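Local coordinates for protein alanine racemase (Enterococcus faecalis, PDB 3E6E) that belongs to a family of two-domain enzymes that join an N-terminal TIM-barrel domain to a C-terminal domain rich in beta strands, at residues Gln109-Leu112 / Glu113-Gln117. The protein carries 1 engineered substitution. Numbering follows the deposited sequence.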
loop_
_atom_site.group_PDB
_atom_site.type_symbol
_atom_site.label_atom_id
_atom_site.label_comp_id
_atom_site.label_asym_id
_atom_site.label_seq_id
_atom_site.Cartn_x
_atom_site.Cartn_y
_atom_site.Cartn_z
ATOM N N GLN A 109 21.351 -23.670 12.905
ATOM C CA GLN A 109 22.550 -24.454 12.613
ATOM C C GLN A 109 22.336 -25.154 11.292
ATOM O O GLN A 109 23.217 -25.174 10.438
ATOM C CB GLN A 109 22.779 -25.490 13.725
ATOM C CG GLN A 109 24.079 -26.295 13.642
ATOM C CD GLN A 109 25.318 -25.427 13.756
ATOM O OE1 GLN A 109 25.473 -24.664 14.716
ATOM N NE2 GLN A 109 26.210 -25.539 12.773
ATOM N N GLU A 110 21.149 -25.722 11.129
ATOM C CA GLU A 110 20.805 -26.424 9.905
ATOM C C GLU A 110 21.221 -25.637 8.657
ATOM O O GLU A 110 21.953 -26.156 7.805
ATOM C CB GLU A 110 19.297 -26.733 9.879
ATOM C CG GLU A 110 18.410 -25.815 10.736
ATOM C CD GLU A 110 18.331 -26.221 12.215
ATOM O OE1 GLU A 110 19.202 -25.807 13.016
ATOM O OE2 GLU A 110 17.389 -26.959 12.581
ATOM N N TRP A 111 20.772 -24.382 8.569
ATOM C CA TRP A 111 21.082 -23.503 7.435
ATOM C C TRP A 111 22.584 -23.425 7.159
ATOM O O TRP A 111 23.044 -23.718 6.053
ATOM C CB TRP A 111 20.556 -22.080 7.700
ATOM C CG TRP A 111 20.520 -21.165 6.480
ATOM C CD1 TRP A 111 19.491 -21.030 5.588
ATOM C CD2 TRP A 111 21.550 -20.263 6.036
ATOM N NE1 TRP A 111 19.815 -20.104 4.622
ATOM C CE2 TRP A 111 21.071 -19.618 4.872
ATOM C CE3 TRP A 111 22.827 -19.939 6.508
ATOM C CZ2 TRP A 111 21.824 -18.665 4.172
ATOM C CZ3 TRP A 111 23.578 -18.987 5.809
ATOM C CH2 TRP A 111 23.069 -18.363 4.652
ATOM N N LEU A 112 23.336 -23.008 8.173
ATOM C CA LEU A 112 24.786 -22.868 8.079
ATOM C C LEU A 112 25.498 -24.067 7.446
ATOM O O LEU A 112 26.238 -23.917 6.474
ATOM C CB LEU A 112 25.370 -22.610 9.471
ATOM C CG LEU A 112 25.378 -21.176 9.989
ATOM C CD1 LEU A 112 25.724 -21.162 11.469
ATOM C CD2 LEU A 112 26.382 -20.368 9.192
ATOM N N GLU A 113 25.275 -25.254 8.002
ATOM C CA GLU A 113 25.915 -26.454 7.481
ATOM C C GLU A 113 25.423 -26.768 6.076
ATOM O O GLU A 113 26.060 -27.518 5.330
ATOM C CB GLU A 113 25.675 -27.641 8.418
ATOM C CG GLU A 113 24.244 -28.092 8.558
ATOM C CD GLU A 113 24.038 -28.873 9.841
ATOM O OE1 GLU A 113 22.972 -29.511 10.002
ATOM O OE2 GLU A 113 24.951 -28.836 10.699
ATOM N N ALA A 114 24.292 -26.171 5.712
ATOM C CA ALA A 114 23.726 -26.374 4.387
ATOM C C ALA A 114 24.371 -25.407 3.397
ATOM O O ALA A 114 24.721 -25.795 2.285
ATOM C CB ALA A 114 22.223 -26.167 4.423
ATOM N N ALA A 115 24.531 -24.149 3.801
ATOM C CA ALA A 115 25.140 -23.148 2.932
ATOM C C ALA A 115 26.583 -23.554 2.632
ATOM O O ALA A 115 27.108 -23.308 1.547
ATOM C CB ALA A 115 25.101 -21.777 3.607
ATOM N N LEU A 116 27.211 -24.191 3.613
ATOM C CA LEU A 116 28.587 -24.649 3.494
ATOM C C LEU A 116 28.736 -25.542 2.265
ATOM O O LEU A 116 29.722 -25.459 1.537
ATOM C CB LEU A 116 28.980 -25.399 4.774
ATOM C CG LEU A 116 30.383 -25.990 4.946
ATOM C CD1 LEU A 116 30.514 -27.259 4.116
ATOM C CD2 LEU A 116 31.428 -24.962 4.546
ATOM N N GLN A 117 27.744 -26.395 2.039
ATOM C CA GLN A 117 27.748 -27.293 0.895
ATOM C C GLN A 117 28.090 -26.516 -0.364
ATOM O O GLN A 117 29.094 -26.788 -1.014
ATOM C CB GLN A 117 26.369 -27.926 0.716
ATOM C CG GLN A 117 25.929 -28.830 1.840
ATOM C CD GLN A 117 26.254 -30.280 1.570
ATOM O OE1 GLN A 117 27.407 -30.631 1.335
ATOM N NE2 GLN A 117 25.234 -31.134 1.602
#
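A short alpha helix begins at Gln109 and runs through Ala115, and in its first turn Glu113 N donates to Gln109 O over 3.2 Å in a nearly straight bond. At the next amide the pattern tightens: Ala114 N divides itself between two weak bonds, 3.1 Å to Glu110 O and 2.8 Å to Trp111 O. The second of these spans three residues, as in a 3-10 helix. Regular bonds follow, Ala115 N to Trp111 O at 2.7 Å and Leu116 N to Leu112 O at 3.0 Å, so that Trp111 O takes the Ala115 amide well and the Ala114 amide only weakly. One turn apart, Trp111 and Ala115 meet through their side chains. With CG anti to the backbone N (chi1 -166°), the indole is laid alongside the following turn, next to Ala115, and the Ala115 CB methyl lies over one face of its six-membered ring, 4.1 Å from the centroid, in a CH-pi contact. The methyl is displaced toward the rim, closest to CZ3. On another side of the helix, Glu113 places CG between its own backbone N and carbonyl carbon (chi1 65°). This folds the chain back toward the preceding turn, bringing CG within 3.1 Å of Glu110 O, while the extended remainder lays the carboxylate back over the backbone of Gln109 and Glu110. The Gln109 and Glu113 side chains cross at about a right angle without a hydrogen bond, CG of Gln109 standing 4.0 Å from OE2 of Glu113. Elsewhere, Trp111 NE1 is bonded to Val89 O, which fixes the polar edge of the indole, and the ring also touches Leu91. The helix is the crossover of a beta-alpha-beta unit in the TIM barrel, linking parallel strands 103-106 and 129-132: Trp111 and Leu112 pack on Val106 of the former, while Gln109, Leu112 and Leu116 lean against helix 145-158.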